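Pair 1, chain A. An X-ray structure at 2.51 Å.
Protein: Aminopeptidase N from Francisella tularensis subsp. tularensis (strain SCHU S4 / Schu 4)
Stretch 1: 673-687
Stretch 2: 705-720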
# COMPACT_ATOMS: atom_id res chain seq x y z
N LYS A 673 4.90 -0.67 -23.86
CA LYS A 673 5.13 0.11 -25.08
C LYS A 673 4.76 1.57 -24.81
O LYS A 673 5.55 2.48 -25.09
CB LYS A 673 4.28 -0.45 -26.24
CG LYS A 673 4.97 -0.60 -27.58
CD LYS A 673 4.29 -1.69 -28.41
CE LYS A 673 4.48 -1.54 -29.92
NZ LYS A 673 5.78 -2.04 -30.44
N ARG A 674 3.57 1.77 -24.24
CA ARG A 674 3.01 3.11 -23.99
C ARG A 674 3.83 3.97 -23.04
O ARG A 674 3.80 5.20 -23.13
CB ARG A 674 1.58 3.01 -23.45
CG ARG A 674 0.51 2.94 -24.52
CD ARG A 674 -0.88 3.07 -23.90
NE ARG A 674 -1.23 1.89 -23.12
CZ ARG A 674 -1.77 0.77 -23.61
NH1 ARG A 674 -2.04 0.66 -24.90
NH2 ARG A 674 -2.06 -0.24 -22.79
N LYS A 675 4.54 3.35 -22.10
CA LYS A 675 5.33 4.13 -21.16
C LYS A 675 6.73 4.43 -21.67
O LYS A 675 7.24 5.53 -21.43
CB LYS A 675 5.34 3.52 -19.75
CG LYS A 675 5.84 2.10 -19.63
CD LYS A 675 5.75 1.63 -18.18
CE LYS A 675 4.31 1.51 -17.70
NZ LYS A 675 4.21 0.91 -16.34
N LEU A 676 7.35 3.49 -22.38
CA LEU A 676 8.61 3.80 -23.07
C LEU A 676 8.37 4.88 -24.12
O LEU A 676 9.19 5.78 -24.29
CB LEU A 676 9.22 2.56 -23.73
CG LEU A 676 10.58 2.83 -24.40
CD1 LEU A 676 11.61 3.24 -23.37
CD2 LEU A 676 11.08 1.63 -25.20
N LYS A 677 7.24 4.77 -24.82
CA LYS A 677 6.80 5.82 -25.73
C LYS A 677 6.75 7.18 -25.03
O LYS A 677 7.21 8.18 -25.58
CB LYS A 677 5.42 5.48 -26.31
CG LYS A 677 4.79 6.61 -27.10
CD LYS A 677 3.58 6.16 -27.90
CE LYS A 677 2.47 5.65 -27.01
NZ LYS A 677 1.17 5.67 -27.72
N GLY A 678 6.20 7.21 -23.82
CA GLY A 678 6.11 8.42 -23.02
C GLY A 678 7.46 8.95 -22.56
O GLY A 678 7.69 10.17 -22.58
N VAL A 679 8.35 8.05 -22.14
CA VAL A 679 9.71 8.44 -21.75
C VAL A 679 10.43 9.09 -22.93
O VAL A 679 11.09 10.12 -22.77
CB VAL A 679 10.54 7.24 -21.25
CG1 VAL A 679 12.01 7.62 -21.06
CG2 VAL A 679 9.95 6.71 -19.95
N CYS A 680 10.32 8.47 -24.10
CA CYS A 680 10.88 9.03 -25.33
C CYS A 680 10.37 10.45 -25.57
O CYS A 680 11.16 11.36 -25.81
CB CYS A 680 10.54 8.15 -26.53
SG CYS A 680 11.38 6.56 -26.54
N LEU A 681 9.06 10.63 -25.49
CA LEU A 681 8.43 11.92 -25.76
C LEU A 681 8.84 13.03 -24.77
O LEU A 681 8.84 14.20 -25.14
CB LEU A 681 6.90 11.79 -25.78
CG LEU A 681 6.09 13.04 -26.15
CD1 LEU A 681 6.52 13.59 -27.51
CD2 LEU A 681 4.60 12.74 -26.14
N SER A 682 9.19 12.66 -23.54
CA SER A 682 9.65 13.64 -22.55
C SER A 682 11.04 14.14 -22.90
O SER A 682 11.34 15.32 -22.72
CB SER A 682 9.63 13.07 -21.11
OG SER A 682 10.83 12.40 -20.77
N TYR A 683 11.89 13.25 -23.41
CA TYR A 683 13.23 13.65 -23.85
C TYR A 683 13.20 14.50 -25.12
O TYR A 683 14.09 15.31 -25.34
CB TYR A 683 14.12 12.42 -24.06
CG TYR A 683 14.74 11.90 -22.79
CD1 TYR A 683 15.88 12.49 -22.27
CD2 TYR A 683 14.18 10.82 -22.12
CE1 TYR A 683 16.46 12.02 -21.10
CE2 TYR A 683 14.75 10.33 -20.96
CZ TYR A 683 15.89 10.93 -20.45
OH TYR A 683 16.46 10.46 -19.29
N LEU A 684 12.18 14.31 -25.96
CA LEU A 684 12.00 15.16 -27.14
C LEU A 684 11.61 16.60 -26.77
O LEU A 684 11.90 17.54 -27.52
CB LEU A 684 10.97 14.54 -28.09
CG LEU A 684 11.34 13.18 -28.71
CD1 LEU A 684 10.17 12.60 -29.49
CD2 LEU A 684 12.58 13.27 -29.59
N MET A 685 10.96 16.76 -25.61
CA MET A 685 10.57 18.09 -25.10
C MET A 685 11.68 18.76 -24.30
O MET A 685 11.81 19.98 -24.32
CB MET A 685 9.32 17.98 -24.24
CG MET A 685 8.07 17.60 -25.03
SD MET A 685 7.54 18.89 -26.16
CE MET A 685 5.86 18.36 -26.44
N ASN A 686 12.48 17.96 -23.60
CA ASN A 686 13.67 18.48 -22.92
C ASN A 686 14.85 18.77 -23.87
O ASN A 686 15.94 19.11 -23.42
CB ASN A 686 14.09 17.53 -21.81
CG ASN A 686 13.07 17.43 -20.70
OD1 ASN A 686 12.46 16.39 -20.49
ND2 ASN A 686 12.87 18.54 -19.99
N ALA A 687 14.63 18.62 -25.17
CA ALA A 687 15.62 19.01 -26.17
C ALA A 687 15.68 20.53 -26.32
O ALA A 687 14.74 21.23 -25.93
CB ALA A 687 15.29 18.37 -27.51
N ASP A 705 -6.72 7.18 -28.15
CA ASP A 705 -8.00 6.50 -27.94
C ASP A 705 -8.15 5.99 -26.50
O ASP A 705 -9.03 5.17 -26.22
CB ASP A 705 -8.18 5.36 -28.97
CG ASP A 705 -7.24 4.17 -28.73
OD1 ASP A 705 -6.12 4.37 -28.23
OD2 ASP A 705 -7.64 3.03 -29.06
N ASN A 706 -7.31 6.49 -25.60
CA ASN A 706 -7.35 6.12 -24.19
C ASN A 706 -6.80 7.25 -23.32
O ASN A 706 -6.20 8.20 -23.84
CB ASN A 706 -6.55 4.84 -23.96
CG ASN A 706 -5.05 5.03 -24.17
OD1 ASN A 706 -4.36 5.57 -23.31
ND2 ASN A 706 -4.55 4.58 -25.32
N MET A 707 -6.97 7.14 -22.01
CA MET A 707 -6.50 8.19 -21.10
C MET A 707 -4.99 8.18 -20.91
O MET A 707 -4.38 9.23 -20.77
CB MET A 707 -7.20 8.11 -19.74
CG MET A 707 -6.97 9.34 -18.86
SD MET A 707 -7.48 10.91 -19.59
CE MET A 707 -9.24 10.64 -19.84
N THR A 708 -4.38 6.99 -20.89
CA THR A 708 -2.93 6.88 -20.67
C THR A 708 -2.15 7.73 -21.67
O THR A 708 -1.24 8.46 -21.28
CB THR A 708 -2.45 5.42 -20.76
OG1 THR A 708 -3.44 4.54 -20.20
CG2 THR A 708 -1.13 5.26 -20.02
N ASP A 709 -2.51 7.63 -22.94
CA ASP A 709 -1.87 8.40 -24.01
C ASP A 709 -2.24 9.88 -23.96
O ASP A 709 -1.42 10.75 -24.25
CB ASP A 709 -2.23 7.84 -25.39
CG ASP A 709 -1.45 6.58 -25.75
OD1 ASP A 709 -0.44 6.26 -25.08
OD2 ASP A 709 -1.84 5.91 -26.73
N GLN A 710 -3.49 10.17 -23.62
CA GLN A 710 -3.94 11.56 -23.52
C GLN A 710 -3.31 12.27 -22.31
O GLN A 710 -2.98 13.45 -22.39
CB GLN A 710 -5.46 11.64 -23.47
CG GLN A 710 -6.01 13.03 -23.74
CD GLN A 710 -7.46 13.02 -24.19
OE1 GLN A 710 -8.08 11.96 -24.33
NE2 GLN A 710 -8.01 14.20 -24.42
N GLN A 711 -3.16 11.54 -21.21
CA GLN A 711 -2.43 12.03 -20.04
C GLN A 711 -0.97 12.33 -20.42
O GLN A 711 -0.44 13.38 -20.05
CB GLN A 711 -2.52 11.00 -18.89
CG GLN A 711 -1.49 11.16 -17.77
CD GLN A 711 -0.17 10.44 -18.04
OE1 GLN A 711 -0.15 9.28 -18.47
NE2 GLN A 711 0.95 11.12 -17.79
N THR A 712 -0.34 11.41 -21.15
CA THR A 712 1.04 11.58 -21.58
C THR A 712 1.16 12.76 -22.54
O THR A 712 2.05 13.60 -22.39
CB THR A 712 1.58 10.32 -22.26
OG1 THR A 712 1.37 9.19 -21.41
CG2 THR A 712 3.07 10.45 -22.56
N ALA A 713 0.26 12.83 -23.51
CA ALA A 713 0.26 13.93 -24.48
C ALA A 713 0.10 15.28 -23.79
O ALA A 713 0.85 16.22 -24.08
CB ALA A 713 -0.85 13.72 -25.50
N PHE A 714 -0.87 15.38 -22.89
CA PHE A 714 -1.12 16.61 -22.12
C PHE A 714 0.10 17.00 -21.29
O PHE A 714 0.57 18.14 -21.38
CB PHE A 714 -2.35 16.44 -21.23
CG PHE A 714 -2.77 17.69 -20.48
CD1 PHE A 714 -2.73 18.94 -21.08
CD2 PHE A 714 -3.24 17.60 -19.17
CE1 PHE A 714 -3.13 20.08 -20.39
CE2 PHE A 714 -3.64 18.74 -18.48
CZ PHE A 714 -3.58 19.98 -19.09
N THR A 715 0.62 16.06 -20.51
CA THR A 715 1.79 16.31 -19.65
C THR A 715 2.97 16.91 -20.43
O THR A 715 3.62 17.84 -19.96
CB THR A 715 2.27 15.02 -18.95
OG1 THR A 715 1.17 14.40 -18.26
CG2 THR A 715 3.40 15.31 -17.96
N GLU A 716 3.24 16.36 -21.61
CA GLU A 716 4.39 16.79 -22.41
C GLU A 716 4.10 18.09 -23.15
O GLU A 716 5.01 18.89 -23.38
CB GLU A 716 4.80 15.69 -23.40
CG GLU A 716 5.05 14.32 -22.78
CD GLU A 716 6.22 14.29 -21.80
OE1 GLU A 716 6.98 15.28 -21.73
OE2 GLU A 716 6.36 13.26 -21.10
N LEU A 717 2.84 18.30 -23.51
CA LEU A 717 2.41 19.57 -24.11
C LEU A 717 2.56 20.73 -23.12
O LEU A 717 2.70 21.88 -23.53
CB LEU A 717 0.95 19.46 -24.59
CG LEU A 717 0.57 19.88 -26.01
CD1 LEU A 717 1.62 19.50 -27.04
CD2 LEU A 717 -0.78 19.25 -26.39
N LEU A 718 2.53 20.43 -21.82
CA LEU A 718 2.76 21.44 -20.76
C LEU A 718 4.23 21.81 -20.55
O LEU A 718 4.53 22.81 -19.90
CB LEU A 718 2.17 20.97 -19.42
CG LEU A 718 0.65 20.79 -19.32
CD1 LEU A 718 0.31 20.18 -17.97
CD2 LEU A 718 -0.08 22.11 -19.52
N LYS A 719 5.15 20.99 -21.07
CA LYS A 719 6.58 21.31 -21.05
C LYS A 719 6.97 22.28 -22.17
O LYS A 719 8.10 22.77 -22.20
CB LYS A 719 7.43 20.04 -21.16
CG LYS A 719 7.32 19.10 -19.96
CD LYS A 719 8.40 18.03 -19.99
CE LYS A 719 8.38 17.19 -18.73
NZ LYS A 719 9.61 16.34 -18.61
N SER A 720 6.04 22.55 -23.08
CA SER A 720 6.24 23.50 -24.17
C SER A 720 6.59 24.87 -23.62
O SER A 720 5.99 25.32 -22.63
CB SER A 720 4.96 23.61 -25.01
OG SER A 720 5.10 24.56 -26.06

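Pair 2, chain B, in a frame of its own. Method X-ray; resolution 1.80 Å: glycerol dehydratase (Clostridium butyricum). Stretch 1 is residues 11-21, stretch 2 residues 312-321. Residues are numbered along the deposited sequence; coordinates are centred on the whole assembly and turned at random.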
# COMPACT_ATOMS: atom_id res chain seq x y z
N GLU B 11 5.24 43.61 31.10
CA GLU B 11 4.57 44.36 30.05
C GLU B 11 4.72 43.62 28.72
O GLU B 11 3.84 43.69 27.86
CB GLU B 11 5.18 45.76 29.94
CG GLU B 11 4.60 46.62 28.82
CD GLU B 11 3.08 46.58 28.78
OE1 GLU B 11 2.45 46.60 29.86
OE2 GLU B 11 2.52 46.55 27.67
N ARG B 12 5.82 42.89 28.56
CA ARG B 12 6.07 42.13 27.34
C ARG B 12 4.91 41.17 27.09
O ARG B 12 4.41 41.05 25.98
CB ARG B 12 7.36 41.31 27.46
CG ARG B 12 7.72 40.57 26.18
CD ARG B 12 8.69 39.43 26.44
NE ARG B 12 9.93 39.87 27.08
CZ ARG B 12 10.88 40.57 26.47
NH1 ARG B 12 10.75 40.91 25.20
NH2 ARG B 12 11.98 40.92 27.14
N ILE B 13 4.48 40.48 28.14
CA ILE B 13 3.38 39.53 28.02
C ILE B 13 2.10 40.23 27.58
O ILE B 13 1.36 39.70 26.75
CB ILE B 13 3.15 38.79 29.36
CG1 ILE B 13 4.45 38.10 29.79
CG2 ILE B 13 2.03 37.77 29.21
CD1 ILE B 13 5.08 37.24 28.70
N ASN B 14 1.84 41.42 28.11
CA ASN B 14 0.64 42.14 27.71
C ASN B 14 0.69 42.50 26.23
O ASN B 14 -0.33 42.46 25.53
CB ASN B 14 0.46 43.41 28.55
CG ASN B 14 0.30 43.12 30.03
OD1 ASN B 14 -0.38 42.16 30.41
ND2 ASN B 14 0.90 43.95 30.87
N ILE B 15 1.88 42.86 25.75
CA ILE B 15 2.05 43.22 24.35
C ILE B 15 1.85 42.01 23.43
O ILE B 15 1.17 42.10 22.41
CB ILE B 15 3.46 43.80 24.10
CG1 ILE B 15 3.60 45.13 24.85
CG2 ILE B 15 3.68 44.02 22.60
CD1 ILE B 15 4.99 45.72 24.80
N LEU B 16 2.44 40.87 23.81
CA LEU B 16 2.32 39.66 23.01
C LEU B 16 0.87 39.16 23.02
O LEU B 16 0.36 38.71 21.99
CB LEU B 16 3.26 38.58 23.55
CG LEU B 16 4.75 38.92 23.44
CD1 LEU B 16 5.57 37.91 24.22
CD2 LEU B 16 5.16 38.93 21.97
N LYS B 17 0.21 39.25 24.17
CA LYS B 17 -1.18 38.82 24.27
C LYS B 17 -2.07 39.64 23.35
O LYS B 17 -2.99 39.12 22.71
CB LYS B 17 -1.69 38.94 25.71
CG LYS B 17 -3.19 38.67 25.84
CD LYS B 17 -3.69 38.88 27.27
CE LYS B 17 -5.19 38.61 27.35
NZ LYS B 17 -5.75 38.92 28.70
N ALA B 18 -1.81 40.94 23.29
CA ALA B 18 -2.58 41.84 22.45
C ALA B 18 -2.45 41.46 20.97
O ALA B 18 -3.38 41.65 20.19
CB ALA B 18 -2.13 43.29 22.66
N GLN B 19 -1.30 40.93 20.60
CA GLN B 19 -1.07 40.53 19.21
C GLN B 19 -2.04 39.41 18.84
O GLN B 19 -2.55 39.37 17.73
CB GLN B 19 0.37 40.05 19.02
CG GLN B 19 1.42 41.07 19.42
CD GLN B 19 2.83 40.62 19.08
OE1 GLN B 19 3.12 39.42 19.03
NE2 GLN B 19 3.73 41.58 18.87
N ILE B 20 -2.29 38.51 19.79
CA ILE B 20 -3.21 37.40 19.55
C ILE B 20 -4.65 37.90 19.39
O ILE B 20 -5.30 37.62 18.39
CB ILE B 20 -3.18 36.39 20.72
CG1 ILE B 20 -1.77 35.84 20.93
CG2 ILE B 20 -4.18 35.27 20.45
CD1 ILE B 20 -1.25 34.97 19.79
N LEU B 21 -5.13 38.65 20.37
CA LEU B 21 -6.50 39.15 20.35
C LEU B 21 -6.82 40.18 19.26
O LEU B 21 -7.94 40.22 18.76
CB LEU B 21 -6.87 39.72 21.72
CG LEU B 21 -6.90 38.68 22.84
CD1 LEU B 21 -7.23 39.34 24.16
CD2 LEU B 21 -7.93 37.60 22.50
N ASP B 312 5.36 32.09 30.24
CA ASP B 312 4.26 32.93 29.76
C ASP B 312 4.32 33.07 28.25
O ASP B 312 3.29 33.07 27.57
CB ASP B 312 4.30 34.32 30.41
CG ASP B 312 4.05 34.29 31.91
OD1 ASP B 312 3.49 33.28 32.41
OD2 ASP B 312 4.39 35.28 32.59
N CYS B 313 5.53 33.20 27.70
CA CYS B 313 5.68 33.33 26.26
C CYS B 313 5.22 32.06 25.55
O CYS B 313 4.61 32.13 24.49
CB CYS B 313 7.14 33.63 25.89
SG CYS B 313 7.63 35.33 26.26
N ILE B 314 5.51 30.91 26.14
CA ILE B 314 5.09 29.64 25.55
C ILE B 314 3.57 29.58 25.57
O ILE B 314 2.94 29.14 24.60
CB ILE B 314 5.66 28.43 26.34
CG1 ILE B 314 7.16 28.29 26.05
CG2 ILE B 314 4.93 27.16 25.95
CD1 ILE B 314 7.85 27.20 26.86
N TRP B 315 2.97 30.03 26.66
CA TRP B 315 1.51 30.05 26.76
C TRP B 315 0.95 30.86 25.59
O TRP B 315 0.02 30.43 24.91
CB TRP B 315 1.07 30.68 28.09
CG TRP B 315 0.53 29.71 29.11
CD1 TRP B 315 -0.66 29.79 29.77
CD2 TRP B 315 1.19 28.53 29.62
NE1 TRP B 315 -0.79 28.75 30.66
CE2 TRP B 315 0.32 27.96 30.59
CE3 TRP B 315 2.41 27.91 29.35
CZ2 TRP B 315 0.65 26.79 31.28
CZ3 TRP B 315 2.74 26.74 30.05
CH2 TRP B 315 1.86 26.19 31.00
N ILE B 316 1.53 32.04 25.35
CA ILE B 316 1.06 32.87 24.26
C ILE B 316 1.24 32.20 22.89
O ILE B 316 0.35 32.26 22.04
CB ILE B 316 1.76 34.25 24.27
CG1 ILE B 316 1.36 35.01 25.55
CG2 ILE B 316 1.38 35.05 23.03
CD1 ILE B 316 2.03 36.35 25.73
N LYS B 317 2.38 31.54 22.68
CA LYS B 317 2.64 30.86 21.41
C LYS B 317 1.59 29.78 21.15
O LYS B 317 1.17 29.58 20.01
CB LYS B 317 4.04 30.23 21.40
CG LYS B 317 5.20 31.23 21.44
CD LYS B 317 5.12 32.24 20.30
CE LYS B 317 5.15 31.58 18.94
NZ LYS B 317 4.95 32.57 17.83
N LEU B 318 1.18 29.08 22.20
CA LEU B 318 0.18 28.02 22.04
C LEU B 318 -1.16 28.59 21.56
O LEU B 318 -2.03 27.85 21.10
CB LEU B 318 0.00 27.27 23.37
CG LEU B 318 1.17 26.36 23.77
CD1 LEU B 318 1.13 26.09 25.26
CD2 LEU B 318 1.11 25.06 22.98
N ASN B 319 -1.33 29.90 21.67
CA ASN B 319 -2.56 30.56 21.23
C ASN B 319 -2.40 31.11 19.81
O ASN B 319 -3.35 31.63 19.22
CB ASN B 319 -2.91 31.71 22.18
CG ASN B 319 -3.54 31.23 23.47
OD1 ASN B 319 -4.74 30.97 23.52
ND2 ASN B 319 -2.74 31.10 24.51
N ASP B 320 -1.20 30.98 19.26
CA ASP B 320 -0.92 31.48 17.92
C ASP B 320 -1.39 30.53 16.83
O ASP B 320 -1.70 30.96 15.71
CB ASP B 320 0.58 31.73 17.77
CG ASP B 320 0.90 32.67 16.62
OD1 ASP B 320 2.05 32.64 16.13
OD2 ASP B 320 -0.00 33.44 16.23
N ILE B 321 -1.46 29.25 17.15
CA ILE B 321 -1.88 28.23 16.19
C ILE B 321 -3.40 28.20 16.02
O ILE B 321 -4.14 28.31 17.00
CB ILE B 321 -1.39 26.83 16.64
CG1 ILE B 321 0.13 26.86 16.80
CG2 ILE B 321 -1.82 25.77 15.62
CD1 ILE B 321 0.75 25.55 17.23

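Both pairs consist of two helices running side by side in nearly the same direction. The axes approach to 9.9 Å at 13° in pair 1 and to 10.0 Å at 3° in pair 2, and N, CA and C of 14 central residues superpose with an RMSD of 0.6 Å. The buried surface differs more, 605 Å² against 416 Å², partly because pair 1 also makes contacts through residues without a counterpart in pair 2.

The clearest correspondence is at the centre. Glu A716 falls on Ile B316 with CA atoms 0.5 Å apart and side-chain centres 0.8 Å apart, and each is a knob in a four-residue hole. The holes match residue for residue: Gly A678, Leu A681, Ser A682 and Met A685 correspond to Ile B13, Leu B16, Lys B17 and Ile B20. What fills them is chemically different. Ile B316, with chi1 m and chi2 t, extends its CD1 to 3.4 Å from Leu B16 CB and 3.6 Å from Ile B13 O, an apolar fit. Glu A716 adopts m for both chi1 and chi2, which folds the chain so that OE1 lies 3.2 Å from Ser A682 CA and OE2 lies 3.7 Å from Gly A678 O. Neither approach is a hydrogen bond.

The walls of the hole vary accordingly. Gly A678 has no side chain, and Thr A712 packs directly on its backbone, with CG2 3.7 Å from Gly A678 CA; an ideal CB on the glycine would be a tight 3.2 Å from that methyl. At the matched positions, Ile B13 points toward the partner helix and its CD1 reaches 3.5 Å from Asp B312 CB. The CA atoms of Thr A712 and Asp B312 superpose only to 1.7 Å, so the two local solutions differ in backbone as well as side chain.

Leu A681 and Leu B16 are the same residue type at an inward-facing matched position, with side-chain centres 0.8 Å apart although their rotamers are t,p and m,t. Leu A681 CD2 lies 3.7 Å from Glu A716 CG, whereas Leu B16 also meets Cys B313, CD1 to SG at 3.9 Å. Ala A713, matching that cysteine, points away and makes no contact.

At the next inward position, Met A685 and Ile B20 both point toward the other helix, but their side-chain centres are 3.1 Å apart. Met A685 brings CE to 3.2 Å from Glu A716 O, and its CB lies 4.2 Å from Lys A719 CB. Ile B20 sets CG1 3.9 Å from Ile B316 CG2 and CG2 4.2 Å from CB of Asn B319, the counterpart of Lys A719.

In pair 1, Lys A677 NZ forms a salt bridge with Asp A709 OD1 at 3.1 Å, its hydrogen bonds weak; Asp A709 has no counterpart in the superposition. Arg B12, which matches Lys A677, brings CD to 4.2 Å from Cys B313 SG. No hydrogen bond joins the two stretches of pair 2.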